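Local coordinates for glideosome-associated protein 50 (Plasmodium falciparum 3D7, PDB 3TGH) that probably helps assemble the glideosome and fix it to the inner membrane complex, in parasite gliding and host cell invasion, and has a purple acid phosphatase fold, at residues V35-S40 / A152-I157; G10-D15 / M74-V79; A190-V195 / N284-K289. All coordinates share one frame; numbering follows the deposited sequence.

Contact 1: V35-S40 / A152-I157; sequences VTFIVS and AAFIFI
F37 turns the edge of its ring onto the face of F154. The two planes stand at 87°, with centroids 5.2 Å apart, so this is a T-shaped stack. The two side chains come from opposite directions. F37 CZ leads and meets F154 CZ at 3.5 Å. F37 CE1 lies 3.9 Å above the plane of F154, displaced toward its rim. In F37, CG sits between the backbone N and the carbonyl carbon (chi1 62°), which carries the ring across the gap to F154. These residues belong to the two mixed sheets of the metallophosphoesterase fold. Strand 37-40 lies in one and strand 148-156 in the other, and the contact is part of the apolar core of the sandwich. The short segments run at 34° to each other, with axes 10.1 Å apart at the closest point. V39 makes the second meeting. Its side chain stands about square to that of F156, and V39 CG1 comes to the edge of the F156 ring, 4.0 Å from F156 CZ. More loosely, V39 CG1 is also 4.5 Å from F154 CD2. F6 on the neighbouring strand 4-8 continues the aromatic cluster: its ring is nearly parallel to that of F37 and meets F154 edge-to-face.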
loop_
_atom_site.group_PDB
_atom_site.type_symbol
_atom_site.label_atom_id
_atom_site.label_comp_id
_atom_site.label_asym_id
_atom_site.label_seq_id
_atom_site.Cartn_x
_atom_site.Cartn_y
_atom_site.Cartn_z
ATOM N N VAL A 35 -13.663 4.285 -7.916
ATOM C CA VAL A 35 -12.758 3.937 -6.822
ATOM C C VAL A 35 -13.286 4.549 -5.525
ATOM O O VAL A 35 -13.719 5.703 -5.516
ATOM C CB VAL A 35 -11.336 4.438 -7.114
ATOM C CG1 VAL A 35 -10.456 4.380 -5.857
ATOM C CG2 VAL A 35 -10.715 3.627 -8.269
ATOM N N THR A 36 -13.260 3.780 -4.439
ATOM C CA THR A 36 -13.761 4.265 -3.143
ATOM C C THR A 36 -12.695 4.511 -2.062
ATOM O O THR A 36 -12.990 5.118 -1.035
ATOM C CB THR A 36 -14.856 3.342 -2.593
ATOM O OG1 THR A 36 -14.340 2.016 -2.466
ATOM C CG2 THR A 36 -16.070 3.347 -3.536
ATOM N N PHE A 37 -11.462 4.063 -2.291
ATOM C CA PHE A 37 -10.342 4.473 -1.446
ATOM C C PHE A 37 -9.011 4.261 -2.151
ATOM O O PHE A 37 -8.938 3.600 -3.186
ATOM C CB PHE A 37 -10.348 3.784 -0.072
ATOM C CG PHE A 37 -10.224 2.288 -0.121
ATOM C CD1 PHE A 37 -8.982 1.671 0.002
ATOM C CD2 PHE A 37 -11.355 1.493 -0.258
ATOM C CE1 PHE A 37 -8.870 0.282 -0.020
ATOM C CE2 PHE A 37 -11.252 0.114 -0.287
ATOM C CZ PHE A 37 -9.999 -0.492 -0.161
ATOM N N ILE A 38 -7.985 4.880 -1.592
ATOM C CA ILE A 38 -6.637 4.845 -2.145
ATOM C C ILE A 38 -5.714 4.237 -1.100
ATOM O O ILE A 38 -5.854 4.501 0.099
ATOM C CB ILE A 38 -6.150 6.271 -2.502
ATOM C CG1 ILE A 38 -7.096 6.937 -3.513
ATOM C CG2 ILE A 38 -4.714 6.246 -3.030
ATOM C CD1 ILE A 38 -7.047 8.469 -3.471
ATOM N N VAL A 39 -4.763 3.420 -1.549
ATOM C CA VAL A 39 -3.661 2.994 -0.705
ATOM C C VAL A 39 -2.377 3.549 -1.303
ATOM O O VAL A 39 -2.276 3.721 -2.523
ATOM C CB VAL A 39 -3.549 1.453 -0.561
ATOM C CG1 VAL A 39 -4.839 0.855 0.011
ATOM C CG2 VAL A 39 -3.184 0.790 -1.896
ATOM N N SER A 40 -1.394 3.818 -0.454
ATOM C CA SER A 40 -0.129 4.388 -0.919
ATOM C C SER A 40 1.081 3.588 -0.457
ATOM O O SER A 40 1.512 3.738 0.683
ATOM C CB SER A 40 -0.008 5.836 -0.451
ATOM O OG SER A 40 1.194 6.423 -0.925
ATOM N N ALA A 152 -12.350 -8.408 3.001
ATOM C CA ALA A 152 -11.001 -8.064 2.555
ATOM C C ALA A 152 -10.207 -7.494 3.720
ATOM O O ALA A 152 -10.672 -6.572 4.403
ATOM C CB ALA A 152 -11.057 -7.057 1.417
ATOM N N ALA A 153 -9.019 -8.052 3.951
ATOM C CA ALA A 153 -8.110 -7.552 4.965
ATOM C C ALA A 153 -6.964 -6.809 4.288
ATOM O O ALA A 153 -6.274 -7.371 3.458
ATOM C CB ALA A 153 -7.578 -8.688 5.813
ATOM N N PHE A 154 -6.804 -5.540 4.643
ATOM C CA PHE A 154 -5.686 -4.714 4.201
ATOM C C PHE A 154 -4.742 -4.552 5.376
ATOM O O PHE A 154 -5.139 -4.070 6.442
ATOM C CB PHE A 154 -6.198 -3.356 3.714
ATOM C CG PHE A 154 -6.951 -3.436 2.422
ATOM C CD1 PHE A 154 -8.292 -3.758 2.403
ATOM C CD2 PHE A 154 -6.303 -3.216 1.208
ATOM C CE1 PHE A 154 -8.987 -3.843 1.196
ATOM C CE2 PHE A 154 -6.990 -3.303 0.007
ATOM C CZ PHE A 154 -8.329 -3.616 0.000
ATOM N N ILE A 155 -3.498 -4.994 5.199
ATOM C CA ILE A 155 -2.496 -4.928 6.248
ATOM C C ILE A 155 -1.383 -3.983 5.786
ATOM O O ILE A 155 -0.824 -4.132 4.686
ATOM C CB ILE A 155 -1.953 -6.318 6.588
ATOM C CG1 ILE A 155 -3.084 -7.170 7.196
ATOM C CG2 ILE A 155 -0.768 -6.223 7.566
ATOM C CD1 ILE A 155 -2.804 -8.667 7.176
ATOM N N PHE A 156 -1.100 -2.984 6.609
ATOM C CA PHE A 156 -0.132 -1.944 6.267
ATOM C C PHE A 156 1.104 -2.112 7.126
ATOM O O PHE A 156 1.023 -2.125 8.357
ATOM C CB PHE A 156 -0.748 -0.553 6.447
ATOM C CG PHE A 156 -1.930 -0.308 5.557
ATOM C CD1 PHE A 156 -3.205 -0.717 5.945
ATOM C CD2 PHE A 156 -1.770 0.289 4.309
ATOM C CE1 PHE A 156 -4.308 -0.516 5.105
ATOM C CE2 PHE A 156 -2.852 0.488 3.473
ATOM C CZ PHE A 156 -4.131 0.069 3.869
ATOM N N ILE A 157 2.257 -2.244 6.474
ATOM C CA ILE A 157 3.518 -2.482 7.179
ATOM C C ILE A 157 4.519 -1.366 6.933
ATOM O O ILE A 157 4.476 -0.691 5.900
ATOM C CB ILE A 157 4.158 -3.849 6.793
ATOM C CG1 ILE A 157 4.450 -3.943 5.298
ATOM C CG2 ILE A 157 3.246 -4.998 7.187
ATOM C CD1 ILE A 157 5.219 -5.233 4.908
#

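Contact 2: G10-D15 / M74-V79; sequences GDWGKD and MPFFTV
The indole nitrogen of W12 lies in the plane of the F76 ring, at its edge, yet its hydrogen bond goes elsewhere. W12 NE1 is 3.6 Å from F76 CZ, an aromatic contact, while its polar partner is S40 OG on strand 37-40. F76 directs its edge at the face of W12 in an offset edge-to-face pair. The planes stand at 86°, and the centroid of the five-membered ring is 5.6 Å from that of F76. F76 CZ also reaches W12 CE2 at 3.9 Å, and F76 CE2 comes to W12 CZ2 at 4.0 Å. The F76 edge thus meets the NE1-CE2-CZ2 side of the indole. F76 CG is anti to the backbone N (chi1 -173°), which extends the phenyl toward the loop. That loop, between strand 4-8 and helix 17-32, carries G10-D11-W12-G13, the GDWG sequence of the purple acid phosphatase family. D11 accepts a hydrogen bond from H233 N; H233 binds a metal cation. F45 also meets W12 edge-to-face, and Y61 does the same with F76. Both touching residues are buried. The ring contacts and the bond to S40 probably hold the indole in place, with its side chain about 12 Å from that of H233.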
loop_
_atom_site.group_PDB
_atom_site.type_symbol
_atom_site.label_atom_id
_atom_site.label_comp_id
_atom_site.label_asym_id
_atom_site.label_seq_id
_atom_site.Cartn_x
_atom_site.Cartn_y
_atom_site.Cartn_z
ATOM N N GLY A 10 2.205 5.300 -5.421
ATOM C CA GLY A 10 3.415 5.210 -4.590
ATOM C C GLY A 10 4.504 6.201 -4.940
ATOM O O GLY A 10 4.653 6.579 -6.102
ATOM N N ASP A 11 5.249 6.643 -3.927
ATOM C CA ASP A 11 6.425 7.506 -4.118
ATOM C C ASP A 11 6.092 8.750 -4.939
ATOM O O ASP A 11 6.806 9.125 -5.876
ATOM C CB ASP A 11 7.540 6.687 -4.754
ATOM C CG ASP A 11 7.987 5.541 -3.862
ATOM O OD1 ASP A 11 8.761 5.793 -2.919
ATOM O OD2 ASP A 11 7.570 4.394 -4.094
ATOM N N TRP A 12 5.009 9.394 -4.525
ATOM C CA TRP A 12 4.283 10.380 -5.328
ATOM C C TRP A 12 4.656 11.827 -4.991
ATOM O O TRP A 12 4.399 12.745 -5.780
ATOM C CB TRP A 12 2.767 10.149 -5.139
ATOM C CG TRP A 12 2.392 10.027 -3.697
ATOM C CD1 TRP A 12 2.177 8.870 -3.002
ATOM C CD2 TRP A 12 2.240 11.096 -2.753
ATOM N NE1 TRP A 12 1.900 9.150 -1.682
ATOM C CE2 TRP A 12 1.916 10.512 -1.508
ATOM C CE3 TRP A 12 2.324 12.492 -2.841
ATOM C CZ2 TRP A 12 1.701 11.269 -0.361
ATOM C CZ3 TRP A 12 2.097 13.250 -1.694
ATOM C CH2 TRP A 12 1.797 12.634 -0.471
ATOM N N GLY A 13 5.267 12.038 -3.828
ATOM C CA GLY A 13 5.481 13.391 -3.310
ATOM C C GLY A 13 6.745 14.088 -3.758
ATOM O O GLY A 13 7.697 14.210 -2.983
ATOM N N LYS A 14 6.732 14.562 -5.000
ATOM C CA LYS A 14 7.822 15.354 -5.555
ATOM C C LYS A 14 7.270 16.230 -6.681
ATOM O O LYS A 14 6.462 15.771 -7.484
ATOM C CB LYS A 14 8.922 14.445 -6.093
ATOM C CG LYS A 14 10.194 15.192 -6.511
ATOM C CD LYS A 14 11.285 14.253 -6.989
ATOM C CE LYS A 14 12.546 15.032 -7.366
ATOM N NZ LYS A 14 13.653 14.140 -7.815
ATOM N N ASP A 15 7.698 17.487 -6.727
ATOM C CA ASP A 15 7.220 18.419 -7.748
ATOM C C ASP A 15 7.941 18.156 -9.075
ATOM O O ASP A 15 9.029 18.677 -9.326
ATOM C CB ASP A 15 7.418 19.870 -7.292
ATOM C CG ASP A 15 6.879 20.889 -8.292
ATOM O OD1 ASP A 15 5.978 20.552 -9.094
ATOM O OD2 ASP A 15 7.364 22.041 -8.268
ATOM N N MET A 74 -12.016 10.768 -0.159
ATOM C CA MET A 74 -12.076 9.362 0.210
ATOM C C MET A 74 -10.821 9.041 1.028
ATOM O O MET A 74 -9.881 9.836 1.046
ATOM C CB MET A 74 -12.110 8.498 -1.053
ATOM C CG MET A 74 -10.875 8.642 -1.946
ATOM S SD MET A 74 -11.030 7.722 -3.488
ATOM C CE MET A 74 -12.322 8.677 -4.303
ATOM N N PRO A 75 -10.796 7.885 1.708
ATOM C CA PRO A 75 -9.612 7.529 2.489
ATOM C C PRO A 75 -8.366 7.381 1.634
ATOM O O PRO A 75 -8.452 6.892 0.513
ATOM C CB PRO A 75 -9.988 6.173 3.100
ATOM C CG PRO A 75 -11.467 6.188 3.137
ATOM C CD PRO A 75 -11.874 6.900 1.889
ATOM N N PHE A 76 -7.241 7.831 2.184
ATOM C CA PHE A 76 -5.909 7.692 1.602
ATOM C C PHE A 76 -5.070 6.966 2.661
ATOM O O PHE A 76 -4.503 7.603 3.567
ATOM C CB PHE A 76 -5.354 9.085 1.296
ATOM C CG PHE A 76 -4.049 9.084 0.541
ATOM C CD1 PHE A 76 -4.036 9.096 -0.847
ATOM C CD2 PHE A 76 -2.845 9.149 1.216
ATOM C CE1 PHE A 76 -2.835 9.123 -1.547
ATOM C CE2 PHE A 76 -1.636 9.169 0.517
ATOM C CZ PHE A 76 -1.640 9.150 -0.861
ATOM N N PHE A 77 -5.052 5.633 2.580
ATOM C CA PHE A 77 -4.391 4.781 3.566
ATOM C C PHE A 77 -2.933 4.720 3.166
ATOM O O PHE A 77 -2.599 4.164 2.110
ATOM C CB PHE A 77 -4.943 3.353 3.559
ATOM C CG PHE A 77 -6.383 3.239 3.985
ATOM C CD1 PHE A 77 -6.732 3.334 5.321
ATOM C CD2 PHE A 77 -7.375 2.984 3.053
ATOM C CE1 PHE A 77 -8.062 3.218 5.713
ATOM C CE2 PHE A 77 -8.702 2.870 3.439
ATOM C CZ PHE A 77 -9.043 2.985 4.768
ATOM N N THR A 78 -2.067 5.287 3.989
ATOM C CA THR A 78 -0.668 5.355 3.627
ATOM C C THR A 78 0.260 4.745 4.668
ATOM O O THR A 78 -0.145 4.406 5.775
ATOM C CB THR A 78 -0.260 6.798 3.277
ATOM O OG1 THR A 78 1.034 6.764 2.661
ATOM C CG2 THR A 78 -0.226 7.684 4.507
ATOM N N VAL A 79 1.506 4.535 4.247
ATOM C CA VAL A 79 2.585 4.107 5.117
ATOM C C VAL A 79 3.804 4.959 4.787
ATOM O O VAL A 79 3.834 5.648 3.768
ATOM C CB VAL A 79 2.982 2.632 4.879
ATOM C CG1 VAL A 79 1.859 1.696 5.292
ATOM C CG2 VAL A 79 3.360 2.406 3.410
#

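Contact 3: A190-V195 / N284-K289; sequences ADFIIV and NGIVTK
The F192 ring receives G285 and I286 obliquely, neither squarely over a face nor at an edge. I286 CG1 lies 3.8 Å from F192 CD2 and equally close to F192 CE2. I286 CD1 adds a further touch at 3.9 Å from F192 CD2. The ring also touches the main chain of G285: F192 CE2 is 3.9 Å from G285 C, and F192 CZ is 4.0 Å from G285 O. F192 and I286 lie alongside each other, pointing opposite ways. I286 CG1 is anti to the carbonyl carbon (chi1 -50°), which puts it against the phenyl, and the extended chi2 carries CD1 along the ring. G285 has phi 148° and psi -146°, a conformation that suits a residue without a CB. All three touching residues are buried, and the interaction is apolar. The contact packs one sheet of the sandwich on the other, away from the metal-binding residues H172 and H233. Strand 192-196 lies between strands 148-156 and 228-231, and helix 169-189 leads into it. Strand 285-292 lies between strands 275-282 and 297-305. L228 also touches I286, and I306, just after strand 297-305, also touches F192.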
loop_
_atom_site.group_PDB
_atom_site.type_symbol
_atom_site.label_atom_id
_atom_site.label_comp_id
_atom_site.label_asym_id
_atom_site.label_seq_id
_atom_site.Cartn_x
_atom_site.Cartn_y
_atom_site.Cartn_z
ATOM N N ALA A 190 -10.852 -13.496 6.319
ATOM C CA ALA A 190 -10.749 -12.714 5.089
ATOM C C ALA A 190 -10.655 -13.579 3.830
ATOM O O ALA A 190 -9.817 -14.485 3.740
ATOM C CB ALA A 190 -9.558 -11.768 5.172
ATOM N N ASP A 191 -11.502 -13.272 2.851
ATOM C CA ASP A 191 -11.476 -13.944 1.548
ATOM C C ASP A 191 -10.344 -13.398 0.679
ATOM O O ASP A 191 -9.823 -14.100 -0.202
ATOM C CB ASP A 191 -12.820 -13.770 0.853
ATOM C CG ASP A 191 -13.974 -14.267 1.706
ATOM O OD1 ASP A 191 -14.192 -15.499 1.766
ATOM O OD2 ASP A 191 -14.637 -13.424 2.347
ATOM N N PHE A 192 -9.987 -12.140 0.931
ATOM C CA PHE A 192 -8.879 -11.462 0.268
ATOM C C PHE A 192 -7.952 -10.855 1.322
ATOM O O PHE A 192 -8.418 -10.245 2.285
ATOM C CB PHE A 192 -9.390 -10.325 -0.615
ATOM C CG PHE A 192 -10.310 -10.764 -1.720
ATOM C CD1 PHE A 192 -11.682 -10.581 -1.615
ATOM C CD2 PHE A 192 -9.800 -11.323 -2.880
ATOM C CE1 PHE A 192 -12.530 -10.970 -2.655
ATOM C CE2 PHE A 192 -10.638 -11.715 -3.917
ATOM C CZ PHE A 192 -12.001 -11.538 -3.800
ATOM N N ILE A 193 -6.643 -10.998 1.128
ATOM C CA ILE A 193 -5.656 -10.366 2.014
ATOM C C ILE A 193 -4.646 -9.623 1.149
ATOM O O ILE A 193 -4.019 -10.215 0.267
ATOM C CB ILE A 193 -4.924 -11.382 2.917
ATOM C CG1 ILE A 193 -5.924 -12.262 3.675
ATOM C CG2 ILE A 193 -4.021 -10.665 3.915
ATOM C CD1 ILE A 193 -5.277 -13.417 4.410
ATOM N N ILE A 194 -4.521 -8.321 1.408
ATOM C CA ILE A 194 -3.657 -7.424 0.656
ATOM C C ILE A 194 -2.722 -6.733 1.639
ATOM O O ILE A 194 -3.162 -6.141 2.618
ATOM C CB ILE A 194 -4.476 -6.349 -0.112
ATOM C CG1 ILE A 194 -5.417 -7.008 -1.130
ATOM C CG2 ILE A 194 -3.554 -5.338 -0.825
ATOM C CD1 ILE A 194 -6.756 -7.420 -0.543
ATOM N N VAL A 195 -1.422 -6.814 1.377
ATOM C CA VAL A 195 -0.432 -6.170 2.223
ATOM C C VAL A 195 0.204 -5.022 1.431
ATOM O O VAL A 195 0.445 -5.150 0.228
ATOM C CB VAL A 195 0.632 -7.179 2.697
ATOM C CG1 VAL A 195 1.659 -6.511 3.599
ATOM C CG2 VAL A 195 -0.028 -8.369 3.418
ATOM N N ASN A 284 -14.941 -13.349 -8.401
ATOM C CA ASN A 284 -14.000 -14.162 -9.167
ATOM C C ASN A 284 -12.528 -13.982 -8.786
ATOM O O ASN A 284 -11.707 -14.859 -9.061
ATOM C CB ASN A 284 -14.191 -13.883 -10.656
ATOM C CG ASN A 284 -15.554 -14.336 -11.154
ATOM O OD1 ASN A 284 -16.284 -13.575 -11.791
ATOM N ND2 ASN A 284 -15.910 -15.579 -10.846
ATOM N N GLY A 285 -12.194 -12.858 -8.163
ATOM C CA GLY A 285 -10.820 -12.608 -7.736
ATOM C C GLY A 285 -10.438 -11.144 -7.767
ATOM O O GLY A 285 -11.272 -10.273 -7.512
ATOM N N ILE A 286 -9.171 -10.884 -8.088
ATOM C CA ILE A 286 -8.625 -9.535 -8.125
ATOM C C ILE A 286 -8.111 -9.214 -9.520
ATOM O O ILE A 286 -7.287 -9.951 -10.069
ATOM C CB ILE A 286 -7.457 -9.354 -7.146
ATOM C CG1 ILE A 286 -7.846 -9.852 -5.754
ATOM C CG2 ILE A 286 -7.043 -7.871 -7.106
ATOM C CD1 ILE A 286 -6.757 -9.701 -4.721
ATOM N N VAL A 287 -8.616 -8.125 -10.088
ATOM C CA VAL A 287 -8.118 -7.606 -11.355
ATOM C C VAL A 287 -7.353 -6.326 -11.050
ATOM O O VAL A 287 -7.893 -5.413 -10.421
ATOM C CB VAL A 287 -9.267 -7.308 -12.342
ATOM C CG1 VAL A 287 -8.725 -6.688 -13.621
ATOM C CG2 VAL A 287 -10.046 -8.579 -12.661
ATOM N N THR A 288 -6.094 -6.275 -11.475
ATOM C CA THR A 288 -5.260 -5.102 -11.303
ATOM C C THR A 288 -4.953 -4.505 -12.671
ATOM O O THR A 288 -4.499 -5.215 -13.571
ATOM C CB THR A 288 -3.944 -5.461 -10.589
ATOM O OG1 THR A 288 -4.234 -5.924 -9.263
ATOM C CG2 THR A 288 -3.013 -4.249 -10.515
ATOM N N LYS A 289 -5.224 -3.212 -12.826
ATOM C CA LYS A 289 -4.919 -2.490 -14.055
ATOM C C LYS A 289 -3.789 -1.494 -13.816
ATOM O O LYS A 289 -3.863 -0.633 -12.922
ATOM C CB LYS A 289 -6.159 -1.761 -14.576
ATOM C CG LYS A 289 -7.260 -2.685 -15.070
ATOM C CD LYS A 289 -8.499 -1.895 -15.461
ATOM C CE LYS A 289 -9.717 -2.793 -15.642
ATOM N NZ LYS A 289 -10.962 -2.000 -15.899
#

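How the contacts relate
From the N terminus, the loop after strand 4-8 opens contact 2. Strand 37-40 then opens contact 1. Strand 75-78 closes contact 2, and strand 148-156 closes contact 1, so the two cross along the chain. Contact 3 follows in series, from strand 192-196 to strand 285-292. Contacts 1 and 3 both join the two mixed sheets. Contact 2 ties the loop of one sheet to a strand of that same sheet. Strands 37-40 and 75-78 are neighbours, with probable backbone bonds between I38, S40 and F77. Strands 148-156 and 192-196 are also neighbours, with probable backbone bonds from A153 N to F192 O and from I155 N to I194 O. Contacts 2 and 3 do not touch; they lie on opposite sides of the chain's centre.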